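PDB 3KNW: putative transcriptional regulator (TetR/AcrR family) from Acinetobacter sp., which probably binds DNA as a two-subunit transcriptional regulator, through an N-terminal helix-turn-helix domain joined to a helical C-terminal domain. Local coordinates for residues A14-I19 with H53-K58; H25-K30 with S111-K116; G31-G36 with A118-D123; Q96-D101 with M172-A177. All blocks are in the same frame, centred on the assembly; numbering follows the deposited sequence.

Contact 1: residues A14-I19 with H53-K58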
loop_
_atom_site.group_PDB
_atom_site.type_symbol
_atom_site.label_atom_id
_atom_site.label_comp_id
_atom_site.label_asym_id
_atom_site.label_seq_id
_atom_site.Cartn_x
_atom_site.Cartn_y
_atom_site.Cartn_z
ATOM N N ALA A 14 14.010 -3.059 29.968
ATOM C CA ALA A 14 13.371 -1.800 29.632
ATOM C C ALA A 14 14.273 -0.988 28.712
ATOM O O ALA A 14 13.794 -0.285 27.831
ATOM C CB ALA A 14 12.976 -1.011 30.921
ATOM N N LYS A 15 15.583 -1.108 28.880
ATOM C CA LYS A 15 16.534 -0.480 27.948
ATOM C C LYS A 15 16.413 -1.116 26.552
ATOM O O LYS A 15 16.220 -0.430 25.552
ATOM C CB LYS A 15 17.963 -0.601 28.463
ATOM C CG LYS A 15 18.943 0.261 27.700
ATOM C CD LYS A 15 20.382 -0.170 27.968
ATOM C CE LYS A 15 21.391 0.969 27.814
ATOM N NZ LYS A 15 22.711 0.576 28.435
ATOM N N ARG A 16 16.511 -2.433 26.507
ATOM C CA ARG A 16 16.294 -3.137 25.274
ATOM C C ARG A 16 15.024 -2.607 24.585
ATOM O O ARG A 16 15.051 -2.338 23.381
ATOM C CB ARG A 16 16.167 -4.622 25.545
ATOM C CG ARG A 16 16.194 -5.480 24.322
ATOM C CD ARG A 16 16.129 -6.957 24.717
ATOM N NE ARG A 16 16.080 -7.825 23.544
ATOM C CZ ARG A 16 14.974 -8.113 22.845
ATOM N NH1 ARG A 16 15.052 -8.912 21.784
ATOM N NH2 ARG A 16 13.792 -7.614 23.200
ATOM N N GLN A 17 13.937 -2.432 25.357
ATOM C CA GLN A 17 12.641 -1.973 24.812
ATOM C C GLN A 17 12.724 -0.561 24.332
ATOM O O GLN A 17 12.130 -0.203 23.306
ATOM C CB GLN A 17 11.514 -2.004 25.856
ATOM C CG GLN A 17 11.171 -3.380 26.478
ATOM C CD GLN A 17 10.842 -4.441 25.450
ATOM O OE1 GLN A 17 10.390 -4.132 24.332
ATOM N NE2 GLN A 17 11.091 -5.703 25.811
ATOM N N HIS A 18 13.440 0.263 25.090
ATOM C CA HIS A 18 13.648 1.643 24.661
ATOM C C HIS A 18 14.301 1.692 23.293
ATOM O O HIS A 18 13.859 2.433 22.420
ATOM C CB HIS A 18 14.504 2.444 25.637
ATOM C CG HIS A 18 14.743 3.847 25.175
ATOM N ND1 HIS A 18 13.789 4.834 25.290
ATOM C CD2 HIS A 18 15.798 4.410 24.537
ATOM C CE1 HIS A 18 14.257 5.953 24.766
ATOM N NE2 HIS A 18 15.473 5.721 24.297
ATOM N N ILE A 19 15.348 0.896 23.127
ATOM C CA ILE A 19 16.082 0.874 21.872
ATOM C C ILE A 19 15.173 0.456 20.715
ATOM O O ILE A 19 15.158 1.102 19.681
ATOM C CB ILE A 19 17.315 -0.019 21.954
ATOM C CG1 ILE A 19 18.297 0.510 23.022
ATOM C CG2 ILE A 19 18.040 -0.061 20.624
ATOM C CD1 ILE A 19 19.311 -0.445 23.377
ATOM N N HIS A 53 25.701 -4.728 23.035
ATOM C CA HIS A 53 25.409 -5.758 24.038
ATOM C C HIS A 53 24.042 -6.421 23.845
ATOM O O HIS A 53 23.875 -7.604 24.098
ATOM C CB HIS A 53 25.573 -5.206 25.447
ATOM C CG HIS A 53 27.006 -5.099 25.868
ATOM N ND1 HIS A 53 27.981 -5.953 25.391
ATOM C CD2 HIS A 53 27.634 -4.237 26.702
ATOM C CE1 HIS A 53 29.148 -5.624 25.920
ATOM N NE2 HIS A 53 28.965 -4.586 26.719
ATOM N N TYR A 54 23.091 -5.645 23.347
ATOM C CA TYR A 54 21.713 -6.085 23.120
ATOM C C TYR A 54 21.492 -6.754 21.774
ATOM O O TYR A 54 20.792 -7.757 21.683
ATOM C CB TYR A 54 20.770 -4.881 23.251
ATOM C CG TYR A 54 20.669 -4.426 24.686
ATOM C CD1 TYR A 54 21.615 -3.548 25.238
ATOM C CD2 TYR A 54 19.675 -4.927 25.519
ATOM C CE1 TYR A 54 21.550 -3.170 26.579
ATOM C CE2 TYR A 54 19.601 -4.552 26.847
ATOM C CZ TYR A 54 20.534 -3.672 27.380
ATOM O OH TYR A 54 20.431 -3.302 28.715
ATOM N N PHE A 55 22.072 -6.190 20.726
ATOM C CA PHE A 55 21.867 -6.717 19.380
ATOM C C PHE A 55 23.169 -6.867 18.659
ATOM O O PHE A 55 23.957 -5.938 18.622
ATOM C CB PHE A 55 21.013 -5.761 18.599
ATOM C CG PHE A 55 19.785 -5.391 19.292
ATOM C CD1 PHE A 55 18.743 -6.263 19.343
ATOM C CD2 PHE A 55 19.672 -4.170 19.896
ATOM C CE1 PHE A 55 17.577 -5.933 19.975
ATOM C CE2 PHE A 55 18.539 -3.829 20.570
ATOM C CZ PHE A 55 17.473 -4.719 20.605
ATOM N N GLU A 56 23.394 -8.004 18.027
ATOM C CA GLU A 56 24.693 -8.199 17.375
ATOM C C GLU A 56 24.893 -7.449 16.036
ATOM O O GLU A 56 26.015 -7.260 15.592
ATOM C CB GLU A 56 25.003 -9.702 17.252
ATOM C CG GLU A 56 24.067 -10.517 16.346
ATOM C CD GLU A 56 24.512 -11.985 16.249
ATOM O OE1 GLU A 56 24.706 -12.607 17.328
ATOM O OE2 GLU A 56 24.684 -12.506 15.110
ATOM N N SER A 57 23.826 -7.001 15.393
ATOM C CA SER A 57 23.958 -6.313 14.086
ATOM C C SER A 57 22.700 -5.549 13.760
ATOM O O SER A 57 21.674 -5.807 14.365
ATOM C CB SER A 57 24.176 -7.322 12.979
ATOM O OG SER A 57 23.035 -8.138 12.891
ATOM N N LYS A 58 22.791 -4.620 12.820
ATOM C CA LYS A 58 21.635 -3.911 12.352
ATOM C C LYS A 58 20.532 -4.921 11.965
ATOM O O LYS A 58 19.376 -4.705 12.239
ATOM C CB LYS A 58 21.978 -3.007 11.139
ATOM C CG LYS A 58 20.835 -1.996 10.727
ATOM C CD LYS A 58 21.015 -1.424 9.313
ATOM C CE LYS A 58 19.682 -0.878 8.754
ATOM N NZ LYS A 58 19.709 -0.655 7.273
#

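Contact 2: residues H25-K30 with S111-K116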
loop_
_atom_site.group_PDB
_atom_site.type_symbol
_atom_site.label_atom_id
_atom_site.label_comp_id
_atom_site.label_asym_id
_atom_site.label_seq_id
_atom_site.Cartn_x
_atom_site.Cartn_y
_atom_site.Cartn_z
ATOM N N HIS A 25 10.148 4.051 15.751
ATOM C CA HIS A 25 9.805 5.379 15.287
ATOM C C HIS A 25 10.666 5.727 14.093
ATOM O O HIS A 25 10.158 6.194 13.073
ATOM C CB HIS A 25 9.956 6.436 16.390
ATOM C CG HIS A 25 8.946 6.305 17.488
ATOM N ND1 HIS A 25 7.598 6.529 17.290
ATOM C CD2 HIS A 25 9.083 5.967 18.795
ATOM C CE1 HIS A 25 6.951 6.343 18.428
ATOM N NE2 HIS A 25 7.828 5.991 19.355
ATOM N N LEU A 26 11.959 5.477 14.189
ATOM C CA LEU A 26 12.827 5.837 13.096
ATOM C C LEU A 26 12.291 5.214 11.827
ATOM O O LEU A 26 12.162 5.889 10.818
ATOM C CB LEU A 26 14.250 5.368 13.348
ATOM C CG LEU A 26 15.382 6.004 12.531
ATOM C CD1 LEU A 26 15.307 7.540 12.455
ATOM C CD2 LEU A 26 16.706 5.552 13.150
ATOM N N VAL A 27 11.943 3.932 11.898
ATOM C CA VAL A 27 11.560 3.178 10.706
ATOM C C VAL A 27 10.209 3.606 10.116
ATOM O O VAL A 27 10.034 3.520 8.922
ATOM C CB VAL A 27 11.574 1.637 10.956
ATOM C CG1 VAL A 27 11.000 0.868 9.745
ATOM C CG2 VAL A 27 12.979 1.154 11.258
ATOM N N LEU A 28 9.258 4.061 10.917
ATOM C CA LEU A 28 8.021 4.624 10.354
ATOM C C LEU A 28 8.287 5.838 9.463
ATOM O O LEU A 28 7.590 6.036 8.471
ATOM C CB LEU A 28 7.065 5.069 11.450
ATOM C CG LEU A 28 6.430 4.012 12.352
ATOM C CD1 LEU A 28 6.543 4.433 13.843
ATOM C CD2 LEU A 28 4.991 3.776 11.960
ATOM N N ARG A 29 9.264 6.657 9.855
ATOM C CA ARG A 29 9.656 7.852 9.120
ATOM C C ARG A 29 10.495 7.522 7.900
ATOM O O ARG A 29 10.248 8.063 6.830
ATOM C CB ARG A 29 10.472 8.823 9.999
ATOM C CG ARG A 29 9.652 9.759 10.917
ATOM C CD ARG A 29 9.760 9.374 12.407
ATOM N NE ARG A 29 9.478 10.491 13.330
ATOM C CZ ARG A 29 9.923 10.585 14.595
ATOM N NH1 ARG A 29 10.703 9.649 15.136
ATOM N NH2 ARG A 29 9.596 11.647 15.327
ATOM N N LYS A 30 11.494 6.659 8.056
ATOM C CA LYS A 30 12.558 6.553 7.055
ATOM C C LYS A 30 12.832 5.167 6.478
ATOM O O LYS A 30 13.685 5.008 5.604
ATOM C CB LYS A 30 13.854 7.131 7.635
ATOM C CG LYS A 30 13.752 8.638 7.964
ATOM C CD LYS A 30 15.085 9.238 8.491
ATOM C CE LYS A 30 14.891 10.660 9.076
ATOM N NZ LYS A 30 14.094 11.559 8.161
ATOM N N SER A 111 -0.023 0.682 9.372
ATOM C CA SER A 111 -0.177 0.472 7.942
ATOM C C SER A 111 0.992 1.076 7.171
ATOM O O SER A 111 1.348 0.566 6.106
ATOM C CB SER A 111 -1.443 1.132 7.460
ATOM O OG SER A 111 -1.325 2.528 7.604
ATOM N N CYS A 112 1.561 2.169 7.695
ATOM C CA CYS A 112 2.795 2.760 7.142
ATOM C C CYS A 112 3.931 1.727 7.126
ATOM O O CYS A 112 4.652 1.613 6.144
ATOM C CB CYS A 112 3.216 4.027 7.929
ATOM S SG CYS A 112 4.363 5.159 7.043
ATOM N N LEU A 113 4.073 0.954 8.201
ATOM C CA LEU A 113 5.129 -0.056 8.251
ATOM C C LEU A 113 4.997 -1.031 7.106
ATOM O O LEU A 113 5.999 -1.378 6.535
ATOM C CB LEU A 113 5.211 -0.809 9.603
ATOM C CG LEU A 113 6.325 -1.907 9.699
ATOM C CD1 LEU A 113 7.684 -1.299 10.043
ATOM C CD2 LEU A 113 6.035 -3.074 10.698
ATOM N N ILE A 114 3.799 -1.477 6.745
ATOM C CA ILE A 114 3.692 -2.407 5.611
ATOM C C ILE A 114 3.945 -1.699 4.294
ATOM O O ILE A 114 4.453 -2.313 3.369
ATOM C CB ILE A 114 2.350 -3.170 5.533
ATOM C CG1 ILE A 114 2.335 -4.330 6.502
ATOM C CG2 ILE A 114 2.151 -3.789 4.187
ATOM C CD1 ILE A 114 0.960 -4.935 6.642
ATOM N N VAL A 115 3.595 -0.422 4.212
ATOM C CA VAL A 115 3.780 0.353 2.996
ATOM C C VAL A 115 5.251 0.629 2.797
ATOM O O VAL A 115 5.806 0.427 1.698
ATOM C CB VAL A 115 3.066 1.698 3.073
ATOM C CG1 VAL A 115 3.688 2.713 2.078
ATOM C CG2 VAL A 115 1.558 1.521 2.854
ATOM N N LYS A 116 5.873 1.139 3.865
ATOM C CA LYS A 116 7.328 1.315 3.896
ATOM C C LYS A 116 8.002 0.015 3.511
ATOM O O LYS A 116 8.634 -0.065 2.479
ATOM C CB LYS A 116 7.788 1.765 5.261
ATOM C CG LYS A 116 7.571 3.272 5.550
ATOM C CD LYS A 116 8.442 4.166 4.656
ATOM C CE LYS A 116 8.403 5.622 5.058
ATOM N NZ LYS A 116 9.681 6.292 4.563
#

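Contact 3: residues G31-G36 with A118-D123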
loop_
_atom_site.group_PDB
_atom_site.type_symbol
_atom_site.label_atom_id
_atom_site.label_comp_id
_atom_site.label_asym_id
_atom_site.label_seq_id
_atom_site.Cartn_x
_atom_site.Cartn_y
_atom_site.Cartn_z
ATOM N N GLY A 31 12.121 4.155 6.934
ATOM C CA GLY A 31 12.398 2.817 6.463
ATOM C C GLY A 31 13.587 2.196 7.170
ATOM O O GLY A 31 14.122 2.743 8.185
ATOM N N PHE A 32 14.001 1.041 6.653
ATOM C CA PHE A 32 14.993 0.255 7.326
ATOM C C PHE A 32 16.308 0.281 6.611
ATOM O O PHE A 32 17.335 0.646 7.213
ATOM C CB PHE A 32 14.520 -1.173 7.508
ATOM C CG PHE A 32 15.470 -2.002 8.288
ATOM C CD1 PHE A 32 15.583 -1.825 9.648
ATOM C CD2 PHE A 32 16.293 -2.920 7.660
ATOM C CE1 PHE A 32 16.495 -2.563 10.371
ATOM C CE2 PHE A 32 17.188 -3.680 8.377
ATOM C CZ PHE A 32 17.291 -3.498 9.725
ATOM N N VAL A 33 16.301 -0.107 5.338
ATOM C CA VAL A 33 17.552 -0.178 4.578
ATOM C C VAL A 33 18.209 1.204 4.456
ATOM O O VAL A 33 19.433 1.314 4.390
ATOM C CB VAL A 33 17.348 -0.799 3.183
ATOM C CG1 VAL A 33 16.790 -2.220 3.312
ATOM C CG2 VAL A 33 16.419 0.045 2.362
ATOM N N GLY A 34 17.397 2.257 4.434
ATOM C CA GLY A 34 17.916 3.615 4.341
ATOM C C GLY A 34 18.780 4.064 5.514
ATOM O O GLY A 34 19.622 4.967 5.351
ATOM N N VAL A 35 18.601 3.462 6.696
ATOM C CA VAL A 35 19.266 3.985 7.910
ATOM C C VAL A 35 20.509 3.226 8.336
ATOM O O VAL A 35 20.617 2.016 8.118
ATOM C CB VAL A 35 18.341 4.005 9.131
ATOM C CG1 VAL A 35 17.055 4.688 8.799
ATOM C CG2 VAL A 35 18.115 2.599 9.684
ATOM N N GLY A 36 21.448 3.953 8.949
ATOM C CA GLY A 36 22.642 3.352 9.542
ATOM C C GLY A 36 22.463 3.240 11.038
ATOM O O GLY A 36 21.546 3.819 11.612
ATOM N N ALA A 118 7.063 -2.804 2.186
ATOM C CA ALA A 118 6.715 -3.260 0.810
ATOM C C ALA A 118 7.551 -2.482 -0.211
ATOM O O ALA A 118 8.153 -3.051 -1.117
ATOM C CB ALA A 118 5.188 -3.064 0.512
ATOM N N ALA A 119 7.588 -1.164 -0.025
ATOM C CA ALA A 119 8.377 -0.258 -0.834
ATOM C C ALA A 119 9.818 -0.717 -1.016
ATOM O O ALA A 119 10.322 -0.760 -2.151
ATOM C CB ALA A 119 8.356 1.133 -0.212
ATOM N N GLU A 120 10.478 -1.056 0.094
ATOM C CA GLU A 120 11.872 -1.418 0.056
ATOM C C GLU A 120 12.077 -2.915 0.080
ATOM O O GLU A 120 13.135 -3.395 0.479
ATOM C CB GLU A 120 12.599 -0.786 1.259
ATOM C CG GLU A 120 12.137 -1.264 2.645
ATOM C CD GLU A 120 13.075 -0.783 3.726
ATOM O OE1 GLU A 120 13.980 -1.569 4.151
ATOM O OE2 GLU A 120 12.906 0.389 4.130
ATOM N N VAL A 121 11.074 -3.668 -0.324
ATOM C CA VAL A 121 11.164 -5.116 -0.210
ATOM C C VAL A 121 12.325 -5.742 -0.965
ATOM O O VAL A 121 12.831 -6.766 -0.562
ATOM C CB VAL A 121 9.853 -5.761 -0.627
ATOM C CG1 VAL A 121 10.052 -7.241 -1.017
ATOM C CG2 VAL A 121 8.864 -5.611 0.545
ATOM N N ALA A 122 12.752 -5.129 -2.056
ATOM C CA ALA A 122 13.873 -5.647 -2.827
ATOM C C ALA A 122 15.191 -5.754 -2.022
ATOM O O ALA A 122 16.065 -6.549 -2.384
ATOM C CB ALA A 122 14.089 -4.786 -4.103
ATOM N N ASP A 123 15.336 -4.984 -0.942
ATOM C CA ASP A 123 16.596 -4.970 -0.194
ATOM C C ASP A 123 16.517 -5.583 1.191
ATOM O O ASP A 123 17.510 -5.760 1.870
ATOM C CB ASP A 123 17.125 -3.537 -0.121
ATOM C CG ASP A 123 17.592 -3.017 -1.495
ATOM O OD1 ASP A 123 18.398 -3.710 -2.170
ATOM O OD2 ASP A 123 17.142 -1.918 -1.902
#

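Contact 4: residues Q96-D101 with M172-A177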
loop_
_atom_site.group_PDB
_atom_site.type_symbol
_atom_site.label_atom_id
_atom_site.label_comp_id
_atom_site.label_asym_id
_atom_site.label_seq_id
_atom_site.Cartn_x
_atom_site.Cartn_y
_atom_site.Cartn_z
ATOM N N GLN A 96 -11.946 0.395 13.180
ATOM C CA GLN A 96 -12.171 1.776 13.522
ATOM C C GLN A 96 -10.902 2.347 14.136
ATOM O O GLN A 96 -10.590 3.521 13.904
ATOM C CB GLN A 96 -13.441 1.977 14.404
ATOM C CG GLN A 96 -14.501 2.846 13.666
ATOM C CD GLN A 96 -15.985 2.468 13.901
ATOM O OE1 GLN A 96 -16.316 1.469 14.561
ATOM N NE2 GLN A 96 -16.887 3.303 13.358
ATOM N N CYS A 97 -10.183 1.487 14.873
ATOM C CA CYS A 97 -8.858 1.755 15.401
ATOM C C CYS A 97 -7.812 1.940 14.285
ATOM O O CYS A 97 -6.950 2.826 14.403
ATOM C CB CYS A 97 -8.412 0.632 16.384
ATOM S SG CYS A 97 -8.659 1.046 18.086
ATOM N N TRP A 98 -7.832 1.095 13.264
ATOM C CA TRP A 98 -7.028 1.321 12.070
ATOM C C TRP A 98 -7.139 2.783 11.686
ATOM O O TRP A 98 -6.150 3.456 11.553
ATOM C CB TRP A 98 -7.578 0.512 10.898
ATOM C CG TRP A 98 -6.798 -0.592 10.353
ATOM C CD1 TRP A 98 -6.862 -1.894 10.721
ATOM C CD2 TRP A 98 -5.923 -0.537 9.232
ATOM N NE1 TRP A 98 -6.031 -2.659 9.932
ATOM C CE2 TRP A 98 -5.446 -1.847 9.006
ATOM C CE3 TRP A 98 -5.472 0.491 8.420
ATOM C CZ2 TRP A 98 -4.545 -2.146 8.009
ATOM C CZ3 TRP A 98 -4.598 0.196 7.442
ATOM C CH2 TRP A 98 -4.128 -1.113 7.240
ATOM N N VAL A 99 -8.376 3.245 11.523
ATOM C CA VAL A 99 -8.695 4.585 11.072
ATOM C C VAL A 99 -8.247 5.726 12.016
ATOM O O VAL A 99 -7.999 6.808 11.522
ATOM C CB VAL A 99 -10.240 4.677 10.753
ATOM C CG1 VAL A 99 -10.671 6.061 10.253
ATOM C CG2 VAL A 99 -10.619 3.635 9.707
ATOM N N LYS A 100 -8.123 5.504 13.334
ATOM C CA LYS A 100 -7.730 6.571 14.299
ATOM C C LYS A 100 -6.228 7.017 14.293
ATOM O O LYS A 100 -5.946 8.189 14.577
ATOM C CB LYS A 100 -8.160 6.217 15.741
ATOM N N ASP A 101 -5.276 6.123 13.993
ATOM C CA ASP A 101 -3.809 6.479 13.901
ATOM C C ASP A 101 -3.092 6.859 15.229
ATOM O O ASP A 101 -3.485 7.783 15.960
ATOM C CB ASP A 101 -3.564 7.581 12.827
HETATM N N MSE A 172 -8.526 -3.891 1.112
HETATM C CA MSE A 172 -9.154 -2.574 0.968
HETATM C C MSE A 172 -8.683 -1.619 1.984
HETATM O O MSE A 172 -8.433 -0.461 1.652
HETATM C CB MSE A 172 -10.665 -2.673 1.031
HETATM C CG MSE A 172 -11.432 -1.320 1.053
HETATM SE SE MSE A 172 -13.329 -1.745 1.138
HETATM C CE MSE A 172 -13.498 -2.119 2.978
ATOM N N TYR A 173 -8.447 -2.064 3.223
ATOM C CA TYR A 173 -7.901 -1.113 4.207
ATOM C C TYR A 173 -6.484 -0.712 3.940
ATOM O O TYR A 173 -6.157 0.459 4.052
ATOM C CB TYR A 173 -8.072 -1.597 5.642
ATOM C CG TYR A 173 -9.462 -1.296 6.135
ATOM C CD1 TYR A 173 -10.578 -2.003 5.657
ATOM C CD2 TYR A 173 -9.696 -0.288 7.046
ATOM C CE1 TYR A 173 -11.855 -1.762 6.126
ATOM C CE2 TYR A 173 -11.012 -0.044 7.510
ATOM C CZ TYR A 173 -12.065 -0.765 7.022
ATOM O OH TYR A 173 -13.348 -0.480 7.474
ATOM N N LEU A 174 -5.610 -1.633 3.538
ATOM C CA LEU A 174 -4.247 -1.249 3.161
ATOM C C LEU A 174 -4.232 -0.259 1.998
ATOM O O LEU A 174 -3.469 0.691 1.985
ATOM C CB LEU A 174 -3.479 -2.444 2.736
ATOM C CG LEU A 174 -3.047 -3.408 3.831
ATOM C CD1 LEU A 174 -2.504 -4.657 3.162
ATOM C CD2 LEU A 174 -2.043 -2.803 4.729
ATOM N N GLY A 175 -5.120 -0.435 1.039
ATOM C CA GLY A 175 -5.103 0.459 -0.090
ATOM C C GLY A 175 -5.681 1.845 0.232
ATOM O O GLY A 175 -5.173 2.858 -0.293
ATOM N N ALA A 176 -6.778 1.866 1.011
ATOM C CA ALA A 176 -7.263 3.058 1.655
ATOM C C ALA A 176 -6.147 3.749 2.554
ATOM O O ALA A 176 -5.987 4.960 2.524
ATOM C CB ALA A 176 -8.527 2.719 2.521
ATOM N N ALA A 177 -5.390 3.001 3.343
ATOM C CA ALA A 177 -4.262 3.638 4.163
ATOM C C ALA A 177 -3.217 4.269 3.233
ATOM O O ALA A 177 -2.801 5.379 3.448
ATOM C CB ALA A 177 -3.597 2.663 5.060
#

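Contact 1: residues A14-I19 with H53-K58
In the predicted helix-turn-helix domain, Tyr54 and Phe55, at the end of helix 48-54 and just beyond it, pack against Lys15, Arg16 and Ile19 of helix 13-30, the first helix of the domain. Tyr54 is the middle of the contact. Lys15 crosses it at about a right angle, and its methylene CD lies 3.2 Å from Tyr54 OH. Lys15 sets out toward the tyrosine, with CG anti to the backbone N (chi1 -168°); beyond CG the chain is extended, and NZ hydrogen-bonds to Ser50 OG. Arg16 meets the CD2 and CE2 atoms of the ring, with CB 3.5 Å from Tyr54 CD2. Its CG is 4.0 Å from Phe55 CZ, while Phe55 CE1 lies over one face of the guanidinium, whose plane is turned 42° from that of the ring. Farther in, Ile19 CG2 packs 3.8 Å from Phe55 CE2; Phe61 of helix 58-81 adds its ring to this buried patch. No hydrogen bond crosses between the segments. Long aliphatic chains with charged ends suit the partly exposed margin, and a branched apolar residue suits the buried end. Cohesion here is mainly van der Waals and hydrophobic; beyond the contact Lys15 has Ser50, whereas the ion pairs of Arg16 to Glu64 and Glu13 are long and weak.

Contact 2: residues H25-K30 with S111-K116
Helix segments 25-30 and 111-116, which meet through Val27, Leu28 and Arg29 on one side and Cys112, Leu113 and Lys116 on the other, cross at 58° with their axes 9.1 Å apart, and the CA atoms of Leu28 and Leu113 come within 5.9 Å. Lys116 makes the polar link. Its chain bends at chi2 (-66°), where CD turns, and then extends so that CE passes 3.5 Å from Leu28 O and NZ donates a hydrogen bond of 2.9 Å to Arg29 O. The ammonium stands well above that carbonyl plane. Because the carbonyl belongs to the last turn of helix 13-30, the positive charge probably also interacts favourably with the negative end of the helix; a lysine is long enough to bridge the gap. Its NZ has a further, weak hydrogen bond to Ala119 O of the second subunit. Beside it, Cys112 SG lies 3.6 Å from Leu28 O, and Leu28 CD2 reaches Cys112 CB at 4.4 Å. Deeper, Val27 CG1 packs on Leu113 CD1 at 4.0 Å, and both residues also touch helix 58-81, Val27 on Leu65 and Leu113 on Leu66 and Tyr69. Such packing between the first helix and a helix of the C-terminal domain is characteristic of the TetR fold; in studied relatives a comparable junction is thought to relay ligand-induced movement, though whether it does so here is unknown.

Contact 3: residues G31-G36 with A118-D123
Glu120 grips two successive backbone amides with its two carboxylate oxygens. Phe32 N donates to OE2 over 2.8 Å in a nearly straight bond (172°), and Val33 N donates to OE1 over 3.0 Å, somewhat more bent. Both donors arrive on the syn side, tilted by about 20° from the carboxylate plane, so the pair fixes the rotation of the group. OE1 also sits near the plane of the Phe32 ring, at its edge, and the methyl CG2 of Val33 lies 3.4 Å from OE1. The amides belong to the loop leading from helix 13-30 into the predicted helix-turn-helix, where a type I turn runs from Phe32 to Val35; a glutamate, with two acceptor oxygens on a long chain, can bind both N-H groups at the start of that turn. Gly31 CA lies 3.4 Å from Glu120 OE2: its positive phi, and the nearness of the carboxylate, leave no room for a CB. Glu120 itself takes the crowded position at chi1 (63°), with CG between the backbone N and carbonyl carbon, just where helix 111-119 ends. Beside this grip, Asp123 CB meets Val33 CG1 at 3.7 Å. Farther out, Lys58 hydrogen-bonds to Phe32 O and makes a cation-pi contact with the Phe32 ring; on helix 111-119, Ala119 packs on Ala119 of the second subunit.

Contact 4: residues Q96-D101 with M172-A177
Trp98 and Tyr173 meet between two nearly parallel helix segments, 14° apart in direction but with axes 11.4 Å from each other, a separation wide enough to be filled by large aromatic side chains. The indole is the platform. Tyr173 lays its CB over one face, 4.1 Å from the centroid of the six-membered ring and almost exactly along the ring normal, a CH-pi contact. Its ring turns an edge toward the five-membered ring, giving an edge-to-face pair with centroids 5.6 Å apart and planes at 63°. Around the indole rim the contacts lie in its plane: CZ3 meets Ala177 CB at 3.6 Å, and CH2 meets Leu174 CD2 at 3.7 Å. The small side chain of Ala177 lets the six-membered ring approach the helix closely, where CZ3 also comes within 3.7 Å of Tyr173 O. Val99 CG2 completes the contact at the edge of the Tyr173 ring, 4.3 Å from CE2. Both polar tips are satisfied outside: Trp98 NE1 bonds to Tyr94 OH, and Tyr173 OH to Thr196 OG1. The contact thus joins helix 87-100 to helix 162-183 within the C-terminal domain. Helix 187-200 closes in through Leu193, which touches Val99 and Tyr173; helix 111-119 adds Ser111 against Trp98 and Ala177; and Leu174 reaches Leu179 of the second subunit.

Contacts 1 and 2 use the two ends of helix 13-30, their centres about 19 Å apart. Contacts 2 and 3 adjoin, with about 10 Å between centres, and together tie the DNA-binding part to helix 111-119. Lys58, at the end of the second segment of contact 1, links that contact to the turn of contact 3. Contact 4 belongs to the C-terminal domain, about 30 Å from contact 1 between centres and on the opposite side of the chain's centre; Ser111 connects it to contact 2. Contacts 2 and 3 place helix 111-119 between the DNA-binding part and the second subunit, a position that could couple them. Contact 4 touches the second subunit as well.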